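Local coordinates for protein double Glycine Motif Protease domain from AMS/PCAT Transporter (Lachnospiraceae bacterium C6A11, PDB 6MPZ) that probably cleaves leader peptides behind their double-glycine motif as the C39 cysteine peptidase domain of a peptide-exporting transporter, at residues A[63-68]-A[137-142]; A[101-106]-A[116-121]; A[5-10]-A[141-146]. One frame throughout, in Å; residues are numbered along the deposited sequence.

Contact 1 (A[63-68]-A[137-142])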
ATOM      1  N   ASN A  63       2.844   0.357  11.696  1.00 24.70           N
ATOM      2  CA  ASN A  63       3.291  -1.042  11.798  1.00 27.87           C
ATOM      3  C   ASN A  63       3.546  -1.673  10.422  1.00 32.27           C
ATOM      4  O   ASN A  63       4.489  -2.465  10.281  1.00 29.33           O
ATOM      5  CB  ASN A  63       2.300  -1.899  12.592  1.00 27.58           C
ATOM      6  CG  ASN A  63       2.372  -1.639  14.088  1.00 29.30           C
ATOM      7  OD1 ASN A  63       3.412  -1.242  14.614  1.00 31.27           O
ATOM      8  ND2 ASN A  63       1.280  -1.848  14.764  1.00 26.54           N
ATOM      9  N   VAL A  64       2.768  -1.264   9.401  1.00 31.91           N
ATOM     10  CA  VAL A  64       3.003  -1.739   8.048  1.00 29.15           C
ATOM     11  C   VAL A  64       4.377  -1.276   7.608  1.00 29.77           C
ATOM     12  O   VAL A  64       5.149  -2.061   7.080  1.00 30.41           O
ATOM     13  CB  VAL A  64       1.937  -1.259   7.089  1.00 29.79           C
ATOM     14  CG1 VAL A  64       2.308  -1.628   5.640  1.00 32.50           C
ATOM     15  CG2 VAL A  64       0.603  -1.890   7.458  1.00 31.24           C
ATOM     16  N   LEU A  65       4.669  -0.014   7.832  1.00 29.99           N
ATOM     17  CA  LEU A  65       5.953   0.562   7.475  1.00 31.56           C
ATOM     18  C   LEU A  65       7.122  -0.092   8.218  1.00 34.75           C
ATOM     19  O   LEU A  65       8.169  -0.329   7.625  1.00 35.10           O
ATOM     20  CB  LEU A  65       5.977   2.089   7.740  1.00 30.84           C
ATOM     21  CG  LEU A  65       5.130   3.070   6.909  1.00 32.47           C
ATOM     22  CD1 LEU A  65       5.159   4.463   7.557  1.00 31.32           C
ATOM     23  CD2 LEU A  65       5.565   3.126   5.433  1.00 30.69           C
ATOM     24  N   LYS A  66       6.965  -0.326   9.528  1.00 36.86           N
ATOM     25  CA  LYS A  66       8.020  -0.977  10.344  1.00 36.11           C
ATOM     26  C   LYS A  66       8.322  -2.399   9.866  1.00 32.07           C
ATOM     27  O   LYS A  66       9.490  -2.790   9.777  1.00 29.39           O
ATOM     28  CB  LYS A  66       7.629  -1.044  11.831  1.00 38.50           C
ATOM     29  CG  LYS A  66       7.793   0.276  12.576  1.00 40.49           C
ATOM     30  CD  LYS A  66       7.532   0.094  14.062  1.00 45.22           C
ATOM     31  CE  LYS A  66       7.473   1.431  14.780  1.00 44.37           C
ATOM     32  NZ  LYS A  66       7.150   1.232  16.223  1.00 51.01           N
ATOM     33  N   ALA A  67       7.274  -3.158   9.579  1.00 27.42           N
ATOM     34  CA  ALA A  67       7.423  -4.520   9.036  1.00 30.04           C
ATOM     35  C   ALA A  67       8.140  -4.484   7.674  1.00 32.28           C
ATOM     36  O   ALA A  67       9.049  -5.265   7.447  1.00 33.35           O
ATOM     37  CB  ALA A  67       6.059  -5.207   8.922  1.00 30.76           C
ATOM     38  N   ALA A  68       7.785  -3.524   6.804  1.00 32.21           N
ATOM     39  CA  ALA A  68       8.432  -3.389   5.494  1.00 33.90           C
ATOM     40  C   ALA A  68       9.941  -3.132   5.645  1.00 33.24           C
ATOM     41  O   ALA A  68      10.759  -3.682   4.894  1.00 34.34           O
ATOM     42  CB  ALA A  68       7.778  -2.266   4.716  1.00 32.50           C
ATOM     43  N   ILE A 137      -3.557   9.194   2.737  1.00 30.00           N
ATOM     44  CA  ILE A 137      -2.353   8.547   3.310  1.00 30.56           C
ATOM     45  C   ILE A 137      -1.787   7.469   2.336  1.00 29.03           C
ATOM     46  O   ILE A 137      -2.507   6.584   1.908  1.00 26.37           O
ATOM     47  CB  ILE A 137      -2.631   7.879   4.687  1.00 31.38           C
ATOM     48  CG1 ILE A 137      -3.301   8.857   5.685  1.00 36.35           C
ATOM     49  CG2 ILE A 137      -1.337   7.347   5.279  1.00 31.28           C
ATOM     50  CD1 ILE A 137      -2.523  10.132   6.011  1.00 35.24           C
ATOM     51  N   CYS A 138      -0.473   7.526   2.086  1.00 27.12           N
ATOM     52  CA  CYS A 138       0.178   6.778   1.066  1.00 29.26           C
ATOM     53  C   CYS A 138       1.488   6.286   1.615  1.00 30.41           C
ATOM     54  O   CYS A 138       2.276   7.083   2.096  1.00 29.76           O
ATOM     55  CB  CYS A 138       0.473   7.669  -0.150  1.00 29.91           C
ATOM     56  SG  CYS A 138       1.429   6.861  -1.470  1.00 33.73           S
ATOM     57  N   LEU A 139       1.726   4.986   1.517  1.00 30.80           N
ATOM     58  CA  LEU A 139       2.976   4.426   1.978  1.00 32.48           C
ATOM     59  C   LEU A 139       3.760   4.097   0.727  1.00 31.71           C
ATOM     60  O   LEU A 139       3.262   3.403  -0.119  1.00 29.46           O
ATOM     61  CB  LEU A 139       2.728   3.183   2.851  1.00 30.71           C
ATOM     62  CG  LEU A 139       1.616   3.325   3.933  1.00 33.02           C
ATOM     63  CD1 LEU A 139       1.320   1.998   4.632  1.00 31.39           C
ATOM     64  CD2 LEU A 139       1.909   4.447   4.922  1.00 32.76           C
ATOM     65  N   ILE A 140       5.003   4.589   0.683  1.00 30.10           N
ATOM     66  CA  ILE A 140       5.852   4.667  -0.469  1.00 30.26           C
ATOM     67  C   ILE A 140       7.093   3.850  -0.127  1.00 33.10           C
ATOM     68  O   ILE A 140       7.630   3.966   0.984  1.00 36.57           O
ATOM     69  CB  ILE A 140       6.187   6.156  -0.754  1.00 32.42           C
ATOM     70  CG1 ILE A 140       4.942   6.896  -1.291  1.00 32.27           C
ATOM     71  CG2 ILE A 140       7.400   6.314  -1.686  1.00 30.80           C
ATOM     72  CD1 ILE A 140       4.695   6.669  -2.770  1.00 32.46           C
ATOM     73  N   PHE A 141       7.504   2.976  -1.049  1.00 31.49           N
ATOM     74  CA  PHE A 141       8.557   2.002  -0.776  1.00 29.96           C
ATOM     75  C   PHE A 141       9.624   2.076  -1.833  1.00 33.08           C
ATOM     76  O   PHE A 141       9.344   2.403  -2.984  1.00 33.69           O
ATOM     77  CB  PHE A 141       8.005   0.569  -0.714  1.00 28.69           C
ATOM     78  CG  PHE A 141       6.885   0.391   0.276  1.00 29.04           C
ATOM     79  CD1 PHE A 141       7.155   0.153   1.616  1.00 27.63           C
ATOM     80  CD2 PHE A 141       5.557   0.459  -0.125  1.00 26.54           C
ATOM     81  CE1 PHE A 141       6.128   0.011   2.519  1.00 27.18           C
ATOM     82  CE2 PHE A 141       4.552   0.307   0.789  1.00 23.96           C
ATOM     83  CZ  PHE A 141       4.827   0.076   2.095  1.00 24.42           C
ATOM     84  N   LYS A 142      10.844   1.751  -1.428  1.00 40.44           N
ATOM     85  CA  LYS A 142      12.010   1.798  -2.290  1.00 45.13           C
ATOM     86  C   LYS A 142      12.928   0.671  -1.774  1.00 52.52           C
ATOM     87  O   LYS A 142      12.992   0.436  -0.558  1.00 45.94           O
ATOM     88  CB  LYS A 142      12.665   3.191  -2.172  1.00 47.40           C
ATOM     89  CG  LYS A 142      14.128   3.365  -2.551  1.00 55.24           C
ATOM     90  CD  LYS A 142      14.445   4.552  -3.479  1.00 58.73           C
ATOM     91  CE  LYS A 142      14.286   4.093  -4.927  1.00 62.97           C
ATOM     92  NZ  LYS A 142      14.645   5.082  -5.983  1.00 61.60           N
TER
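Leu139 sits at the middle of this contact and divides its two methyls between two helix residues. CG1 of Val64, anti to the backbone N (chi1 173°), meets CD1 of Leu139 at 3.9 Å, and the two side chains cross at about a right angle. CD2 of Leu139 turns to Leu65 instead, 3.9 Å from its CD2. The two leucines cross obliquely, and CD2 of Leu65 also reaches back along its partner, to 3.8 Å from CB of Leu139. Toward the C-terminal end of both segments, CB of Ala68 meets CE1 of Phe141 at 3.6 Å, oblique to the ring. The contact is wholly apolar and buried. Segments 63-68 and 137-142 run nearly parallel, 4° apart, with their axes 10.0 Å from each other. This is helix-on-sheet packing in the core of the peptidase. Leu65 and Ile137 also touch apolar side chains of the bound leader peptide, so the contact borders its binding surface. Strand 137-142 lies between strands 74-79 and 93-97 in the sheet, while helix 27-38 brings Leu32 to Ala68 and Val35 to the Phe141 ring.

Contact 2 (A[101-106]-A[116-121])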
ATOM      1  N   HIS A 101      -9.575   0.744   5.226  1.00 38.94           N
ATOM      2  CA  HIS A 101      -9.140  -0.317   4.303  1.00 38.46           C
ATOM      3  C   HIS A 101      -7.796   0.120   3.700  1.00 36.76           C
ATOM      4  O   HIS A 101      -7.442   1.327   3.673  1.00 34.96           O
ATOM      5  CB  HIS A 101     -10.251  -0.558   3.244  1.00 36.85           C
ATOM      6  CG  HIS A 101     -10.069  -1.778   2.378  1.00 35.70           C
ATOM      7  ND1 HIS A 101      -9.941  -3.053   2.883  1.00 37.47           N
ATOM      8  CD2 HIS A 101     -10.065  -1.916   1.032  1.00 36.64           C
ATOM      9  CE1 HIS A 101      -9.852  -3.923   1.896  1.00 36.41           C
ATOM     10  NE2 HIS A 101      -9.895  -3.256   0.758  1.00 38.28           N
ATOM     11  N   PHE A 102      -7.020  -0.879   3.313  1.00 33.30           N
ATOM     12  CA  PHE A 102      -5.792  -0.662   2.588  1.00 31.53           C
ATOM     13  C   PHE A 102      -5.894  -1.424   1.285  1.00 33.23           C
ATOM     14  O   PHE A 102      -6.351  -2.579   1.256  1.00 36.23           O
ATOM     15  CB  PHE A 102      -4.577  -1.143   3.363  1.00 29.93           C
ATOM     16  CG  PHE A 102      -4.247  -0.312   4.549  1.00 30.91           C
ATOM     17  CD1 PHE A 102      -3.804   0.994   4.395  1.00 30.24           C
ATOM     18  CD2 PHE A 102      -4.360  -0.835   5.842  1.00 30.99           C
ATOM     19  CE1 PHE A 102      -3.502   1.761   5.494  1.00 30.97           C
ATOM     20  CE2 PHE A 102      -4.073  -0.052   6.940  1.00 30.00           C
ATOM     21  CZ  PHE A 102      -3.641   1.236   6.764  1.00 29.26           C
ATOM     22  N   VAL A 103      -5.475  -0.758   0.204  1.00 31.95           N
ATOM     23  CA  VAL A 103      -5.352  -1.363  -1.095  1.00 26.66           C
ATOM     24  C   VAL A 103      -3.969  -1.046  -1.668  1.00 28.81           C
ATOM     25  O   VAL A 103      -3.272  -0.148  -1.171  1.00 30.70           O
ATOM     26  CB  VAL A 103      -6.463  -0.914  -2.022  1.00 27.03           C
ATOM     27  CG1 VAL A 103      -7.829  -1.231  -1.413  1.00 25.38           C
ATOM     28  CG2 VAL A 103      -6.335   0.583  -2.376  1.00 25.84           C
ATOM     29  N   VAL A 104      -3.574  -1.794  -2.709  1.00 30.11           N
ATOM     30  CA  VAL A 104      -2.301  -1.546  -3.407  1.00 28.02           C
ATOM     31  C   VAL A 104      -2.529  -0.768  -4.694  1.00 27.24           C
ATOM     32  O   VAL A 104      -3.263  -1.247  -5.553  1.00 31.17           O
ATOM     33  CB  VAL A 104      -1.572  -2.836  -3.772  1.00 26.86           C
ATOM     34  CG1 VAL A 104      -0.254  -2.500  -4.507  1.00 25.16           C
ATOM     35  CG2 VAL A 104      -1.284  -3.613  -2.514  1.00 27.44           C
ATOM     36  N   LEU A 105      -1.894   0.406  -4.808  1.00 25.87           N
ATOM     37  CA  LEU A 105      -2.000   1.241  -6.017  1.00 26.70           C
ATOM     38  C   LEU A 105      -0.854   0.906  -6.979  1.00 29.16           C
ATOM     39  O   LEU A 105       0.366   1.042  -6.613  1.00 27.77           O
ATOM     40  CB  LEU A 105      -1.998   2.733  -5.679  1.00 27.53           C
ATOM     41  CG  LEU A 105      -2.108   3.790  -6.809  1.00 30.02           C
ATOM     42  CD1 LEU A 105      -3.320   3.549  -7.690  1.00 32.04           C
ATOM     43  CD2 LEU A 105      -2.200   5.203  -6.269  1.00 32.58           C
ATOM     44  N   LYS A 106      -1.247   0.452  -8.178  1.00 26.50           N
ATOM     45  CA  LYS A 106      -0.316   0.052  -9.213  1.00 28.21           C
ATOM     46  C   LYS A 106       0.030   1.185 -10.168  1.00 29.17           C
ATOM     47  O   LYS A 106       1.121   1.168 -10.741  1.00 28.02           O
ATOM     48  CB  LYS A 106      -0.866  -1.113 -10.012  1.00 29.78           C
ATOM     49  CG  LYS A 106      -1.084  -2.373  -9.177  1.00 28.18           C
ATOM     50  CD  LYS A 106      -1.607  -3.502 -10.031  1.00 26.29           C
ATOM     51  CE  LYS A 106      -3.062  -3.249 -10.351  1.00 31.04           C
ATOM     52  NZ  LYS A 106      -3.644  -4.308 -11.164  1.00 34.50           N
ATOM     53  N   ASN A 116      -4.899  -3.280  -6.748  1.00 30.84           N
ATOM     54  CA  ASN A 116      -5.151  -4.646  -6.226  1.00 31.03           C
ATOM     55  C   ASN A 116      -5.776  -4.443  -4.867  1.00 31.93           C
ATOM     56  O   ASN A 116      -5.107  -4.047  -3.925  1.00 31.66           O
ATOM     57  CB  ASN A 116      -3.833  -5.449  -6.124  1.00 30.49           C
ATOM     58  CG  ASN A 116      -3.357  -5.994  -7.481  1.00 30.60           C
ATOM     59  OD1 ASN A 116      -4.103  -5.939  -8.479  1.00 29.30           O
ATOM     60  ND2 ASN A 116      -2.093  -6.482  -7.537  1.00 28.03           N
ATOM     61  N   ASP A 117      -7.093  -4.615  -4.821  1.00 35.62           N
ATOM     62  CA  ASP A 117      -7.871  -4.512  -3.617  1.00 34.88           C
ATOM     63  C   ASP A 117      -7.911  -5.916  -2.955  1.00 37.47           C
ATOM     64  O   ASP A 117      -8.396  -6.867  -3.564  1.00 35.87           O
ATOM     65  CB  ASP A 117      -9.292  -4.054  -3.962  1.00 32.70           C
ATOM     66  CG  ASP A 117     -10.171  -3.881  -2.731  1.00 36.21           C
ATOM     67  OD1 ASP A 117      -9.962  -4.519  -1.652  1.00 34.36           O
ATOM     68  OD2 ASP A 117     -11.102  -3.078  -2.833  1.00 37.26           O
ATOM     69  N   PRO A 118      -7.420  -6.051  -1.701  1.00 36.25           N
ATOM     70  CA  PRO A 118      -7.406  -7.387  -1.054  1.00 33.61           C
ATOM     71  C   PRO A 118      -8.792  -8.020  -0.857  1.00 35.02           C
ATOM     72  O   PRO A 118      -8.887  -9.237  -0.721  1.00 32.19           O
ATOM     73  CB  PRO A 118      -6.719  -7.133   0.286  1.00 33.21           C
ATOM     74  CG  PRO A 118      -6.021  -5.847   0.155  1.00 35.01           C
ATOM     75  CD  PRO A 118      -6.744  -5.034  -0.882  1.00 36.75           C
ATOM     76  N   ALA A 119      -9.842  -7.200  -0.849  1.00 38.37           N
ATOM     77  CA  ALA A 119     -11.237  -7.683  -0.785  1.00 37.78           C
ATOM     78  C   ALA A 119     -11.834  -8.027  -2.130  1.00 42.03           C
ATOM     79  O   ALA A 119     -12.834  -8.718  -2.171  1.00 44.17           O
ATOM     80  CB  ALA A 119     -12.127  -6.650  -0.098  1.00 34.76           C
ATOM     81  N   LYS A 120     -11.281  -7.504  -3.229  1.00 50.07           N
ATOM     82  CA  LYS A 120     -11.905  -7.679  -4.552  1.00 50.66           C
ATOM     83  C   LYS A 120     -11.012  -8.226  -5.646  1.00 47.98           C
ATOM     84  O   LYS A 120     -11.543  -8.703  -6.614  1.00 55.11           O
ATOM     85  CB  LYS A 120     -12.565  -6.359  -4.997  1.00 51.85           C
ATOM     86  CG  LYS A 120     -13.739  -5.971  -4.102  1.00 58.22           C
ATOM     87  CD  LYS A 120     -14.674  -4.945  -4.730  1.00 65.66           C
ATOM     88  CE  LYS A 120     -14.062  -3.553  -4.836  1.00 71.98           C
ATOM     89  NZ  LYS A 120     -14.639  -2.811  -5.994  1.00 71.36           N
ATOM     90  N   GLY A 121      -9.677  -8.216  -5.484  1.00 43.99           N
ATOM     91  CA  GLY A 121      -8.767  -8.566  -6.577  1.00 37.58           C
ATOM     92  C   GLY A 121      -8.348  -7.310  -7.357  1.00 36.16           C
ATOM     93  O   GLY A 121      -8.375  -6.181  -6.828  1.00 32.60           O
TER
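The His101 imidazole points its NE2 at OD1 of Asp117. This hydrogen bond is short, 2.7 Å, and nearly straight, with an N-H...O angle of 169°. The carboxylate oxygen lies in the plane of the ring. The two flat groups are twisted 48° apart, however, and NE2 meets OD1 from above the carboxylate plane. In both residues CG is anti to the backbone N, which sends the side chains across to each other. OD1 of Asp117 has a second donor, the backbone N of Ala119 at 2.8 Å, which forms an Asx turn. The Ala119 methyl lies near CE1 of His101. CG1 of Val103 packs against CG of Asp117 at 3.8 Å. Farther out, the backbone sets the register. Val104 and Asn116 form an antiparallel hydrogen-bonded pair within the hairpin of strands 101-109 and 112-117: N of Val104 to O of Asn116 is 3.0 Å, and N of Asn116 to O of Val104 is 2.9 Å. A classic beta bulge follows: O of Asp117 accepts from N of both Lys120 and Gly121. NZ of Lys106 bonds to OD1 of Asn116 at 3.2 Å, while ND2 of Asn116 is held by the carbonyl of Val16. On its other side chain nitrogen, ND1, His101 bonds to the backbone of the bound peptide, and its ring touches Cys27. This geometry is consistent with the Cys-His-Asp triad of C39 peptidases. Asp117 would then fix the ring's rotation and probably favour a positively charged imidazole next to the cysteine.

Contact 3 (A[5-10]-A[141-146])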
ATOM      1  N   GLN A   5      17.498  -5.656  -7.998  1.00 79.85           N
ATOM      2  CA  GLN A   5      17.459  -4.862  -9.260  1.00 69.92           C
ATOM      3  C   GLN A   5      16.073  -4.275  -9.546  1.00 63.79           C
ATOM      4  O   GLN A   5      16.043  -3.266 -10.242  1.00 70.02           O
ATOM      5  CB  GLN A   5      18.002  -5.681 -10.462  1.00 69.19           C
ATOM      6  CG  GLN A   5      18.834  -4.874 -11.481  1.00 74.74           C
ATOM      7  CD  GLN A   5      18.843  -5.469 -12.891  1.00 76.38           C
ATOM      8  OE1 GLN A   5      19.524  -6.465 -13.166  1.00 77.63           O
ATOM      9  NE2 GLN A   5      18.120  -4.828 -13.811  1.00 66.40           N
ATOM     10  N   ILE A   6      14.967  -4.854  -9.046  1.00 56.53           N
ATOM     11  CA  ILE A   6      13.629  -4.310  -9.317  1.00 53.38           C
ATOM     12  C   ILE A   6      13.427  -2.951  -8.625  1.00 45.82           C
ATOM     13  O   ILE A   6      13.661  -2.819  -7.429  1.00 40.30           O
ATOM     14  CB  ILE A   6      12.505  -5.307  -8.932  1.00 53.26           C
ATOM     15  CG1 ILE A   6      12.513  -6.493  -9.910  1.00 55.14           C
ATOM     16  CG2 ILE A   6      11.120  -4.643  -8.965  1.00 50.14           C
ATOM     17  CD1 ILE A   6      12.136  -7.821  -9.301  1.00 55.24           C
ATOM     18  N   GLN A   7      13.042  -1.950  -9.412  1.00 41.07           N
ATOM     19  CA  GLN A   7      12.848  -0.593  -8.947  1.00 42.09           C
ATOM     20  C   GLN A   7      11.364  -0.277  -8.971  1.00 39.40           C
ATOM     21  O   GLN A   7      10.607  -0.953  -9.673  1.00 33.90           O
ATOM     22  CB  GLN A   7      13.601   0.422  -9.853  1.00 44.66           C
ATOM     23  CG  GLN A   7      15.115   0.500  -9.658  1.00 46.70           C
ATOM     24  CD  GLN A   7      15.506   0.770  -8.209  1.00 48.26           C
ATOM     25  OE1 GLN A   7      16.167  -0.052  -7.590  1.00 51.39           O
ATOM     26  NE2 GLN A   7      15.079   1.916  -7.654  1.00 51.37           N
ATOM     27  N   PRO A   8      10.949   0.760  -8.207  1.00 40.18           N
ATOM     28  CA  PRO A   8       9.598   1.279  -8.352  1.00 39.17           C
ATOM     29  C   PRO A   8       9.406   1.915  -9.726  1.00 38.86           C
ATOM     30  O   PRO A   8      10.351   2.382 -10.339  1.00 40.43           O
ATOM     31  CB  PRO A   8       9.476   2.334  -7.238  1.00 38.73           C
ATOM     32  CG  PRO A   8      10.751   2.338  -6.472  1.00 38.39           C
ATOM     33  CD  PRO A   8      11.755   1.566  -7.254  1.00 42.11           C
ATOM     34  N   VAL A   9       8.168   1.895 -10.191  1.00 36.44           N
ATOM     35  CA  VAL A   9       7.758   2.525 -11.409  1.00 35.52           C
ATOM     36  C   VAL A   9       7.304   3.929 -11.067  1.00 36.09           C
ATOM     37  O   VAL A   9       6.487   4.140 -10.157  1.00 36.36           O
ATOM     38  CB  VAL A   9       6.583   1.718 -12.023  1.00 38.25           C
ATOM     39  CG1 VAL A   9       5.846   2.485 -13.129  1.00 38.36           C
ATOM     40  CG2 VAL A   9       7.136   0.386 -12.545  1.00 43.19           C
ATOM     41  N   THR A  10       7.795   4.894 -11.816  1.00 38.04           N
ATOM     42  CA  THR A  10       7.345   6.280 -11.704  1.00 38.93           C
ATOM     43  C   THR A  10       6.493   6.743 -12.875  1.00 43.89           C
ATOM     44  O   THR A  10       5.966   7.845 -12.806  1.00 41.48           O
ATOM     45  CB  THR A  10       8.534   7.223 -11.638  1.00 38.26           C
ATOM     46  OG1 THR A  10       9.020   7.439 -12.952  1.00 40.22           O
ATOM     47  CG2 THR A  10       9.667   6.643 -10.798  1.00 39.53           C
ATOM     48  N   PHE A 141       7.504   2.976  -1.049  1.00 31.49           N
ATOM     49  CA  PHE A 141       8.557   2.002  -0.776  1.00 29.96           C
ATOM     50  C   PHE A 141       9.624   2.076  -1.833  1.00 33.08           C
ATOM     51  O   PHE A 141       9.344   2.403  -2.984  1.00 33.69           O
ATOM     52  CB  PHE A 141       8.005   0.569  -0.714  1.00 28.69           C
ATOM     53  CG  PHE A 141       6.885   0.391   0.276  1.00 29.04           C
ATOM     54  CD1 PHE A 141       7.155   0.153   1.616  1.00 27.63           C
ATOM     55  CD2 PHE A 141       5.557   0.459  -0.125  1.00 26.54           C
ATOM     56  CE1 PHE A 141       6.128   0.011   2.519  1.00 27.18           C
ATOM     57  CE2 PHE A 141       4.552   0.307   0.789  1.00 23.96           C
ATOM     58  CZ  PHE A 141       4.827   0.076   2.095  1.00 24.42           C
ATOM     59  N   LYS A 142      10.844   1.751  -1.428  1.00 40.44           N
ATOM     60  CA  LYS A 142      12.010   1.798  -2.290  1.00 45.13           C
ATOM     61  C   LYS A 142      12.928   0.671  -1.774  1.00 52.52           C
ATOM     62  O   LYS A 142      12.992   0.436  -0.558  1.00 45.94           O
ATOM     63  CB  LYS A 142      12.665   3.191  -2.172  1.00 47.40           C
ATOM     64  CG  LYS A 142      14.128   3.365  -2.551  1.00 55.24           C
ATOM     65  CD  LYS A 142      14.445   4.552  -3.479  1.00 58.73           C
ATOM     66  CE  LYS A 142      14.286   4.093  -4.927  1.00 62.97           C
ATOM     67  NZ  LYS A 142      14.645   5.082  -5.983  1.00 61.60           N
ATOM     68  N   PRO A 143      13.625  -0.039  -2.683  1.00 60.54           N
ATOM     69  CA  PRO A 143      14.605  -1.026  -2.240  1.00 67.96           C
ATOM     70  C   PRO A 143      15.847  -0.451  -1.541  1.00 69.17           C
ATOM     71  O   PRO A 143      16.122   0.744  -1.628  1.00 67.88           O
ATOM     72  CB  PRO A 143      15.015  -1.758  -3.529  1.00 65.30           C
ATOM     73  CG  PRO A 143      14.486  -0.973  -4.623  1.00 65.11           C
ATOM     74  CD  PRO A 143      13.377  -0.141  -4.121  1.00 62.75           C
ATOM     75  N   THR A 144      16.650  -1.355  -0.983  1.00 80.50           N
ATOM     76  CA  THR A 144      17.328  -1.230   0.327  1.00 87.51           C
ATOM     77  C   THR A 144      18.442  -0.192   0.465  1.00 90.55           C
ATOM     78  O   THR A 144      18.231   0.813   1.123  1.00 93.63           O
ATOM     79  CB  THR A 144      17.896  -2.602   0.816  1.00 86.54           C
ATOM     80  OG1 THR A 144      19.291  -2.700   0.524  1.00 85.51           O
ATOM     81  CG2 THR A 144      17.183  -3.851   0.203  1.00 90.40           C
ATOM     82  N   ASP A 145      19.603  -0.449  -0.149  1.00 98.90           N
ATOM     83  CA  ASP A 145      20.847   0.328   0.074  1.00105.81           C
ATOM     84  C   ASP A 145      20.683   1.844  -0.101  1.00120.23           C
ATOM     85  O   ASP A 145      21.396   2.629   0.530  1.00134.41           O
ATOM     86  CB  ASP A 145      21.989  -0.184  -0.825  1.00 96.00           C
ATOM     87  CG  ASP A 145      21.706   0.014  -2.310  1.00 89.39           C
ATOM     88  OD1 ASP A 145      21.572   1.175  -2.752  1.00 81.85           O
ATOM     89  OD2 ASP A 145      21.620  -0.994  -3.041  1.00 81.51           O
ATOM     90  N   ARG A 146      19.771   2.239  -0.988  1.00121.98           N
ATOM     91  CA  ARG A 146      19.284   3.613  -1.062  1.00122.05           C
ATOM     92  C   ARG A 146      17.765   3.549  -1.236  1.00121.43           C
ATOM     93  O   ARG A 146      17.035   3.216  -0.297  1.00113.41           O
ATOM     94  CB  ARG A 146      19.969   4.376  -2.211  1.00122.66           C
ATOM     95  CG  ARG A 146      19.994   5.895  -2.041  1.00121.80           C
ATOM     96  CD  ARG A 146      18.637   6.538  -2.332  1.00124.20           C
ATOM     97  NE  ARG A 146      18.229   7.502  -1.299  1.00122.89           N
ATOM     98  CZ  ARG A 146      16.969   7.805  -0.952  1.00115.77           C
ATOM     99  NH1 ARG A 146      15.918   7.218  -1.530  1.00112.15           N
ATOM    100  NH2 ARG A 146      16.757   8.712   0.003  1.00109.33           N
TER
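Gln7 leaves the backbone with CG anti to the carbonyl carbon (chi1 -76°). From CB the chain bends at its second torsion, chi2 -54°, and the amide folds toward segment 141-146. CD comes within 4.1 Å of CG of Pro143. The two branches of the amide then part. OE1 lies off the CG corner of Pro143, 3.5 Å from that CG. NE2 turns to the end of Lys142, 3.6 Å from its CE and equally near its NZ. These are van der Waals contacts. Lys142 reaches this place through bends at its second and third torsions. The carbonyl O of Ile6 also meets CG of Pro143, at 3.5 Å, so that ring corner has two oxygens beside it. The contact joins the two ends of the modelled domain of this papain-like (clan CA) peptidase: the loop that precedes helix 27-38, and the end of strand 137-142, last of the sheet's strands along the chain, with the tail after it. The full transporter chain probably continues from the C-terminal end. Next to Gln7, Pro8 and Pro143 approach tip to tip, CD of Pro8 3.9 Å from CD of Pro143. CG of Pro8 lies 3.8 Å from the carbonyl O of Phe141. Tyr39 touches Ile6, Pro8 and Pro143, and the hydroxyl of Tyr38 is hydrogen-bonded to the carbonyl O of Gln7.

In the fold
Contacts 1 and 3 share Phe141 and Lys142 on strand 137-142, with centres about 13 Å apart. Contact 1 ties this strand to helix 61-70 in the interior. Contact 3 ties its end to the N-terminal loop at the surface. Contact 2 lies in the same six-stranded antiparallel sheet, on the hairpin 101-109 and 112-117. Its centre is about 15 Å from that of contact 1 and about 20 Å from that of contact 3. In chain order, segment 5-10 comes first, then 63-68, then both segments of contact 2, and last the shared strand. One sheet thus links the probable catalytic His101 and Asp117 with helix 61-70 and the chain ends.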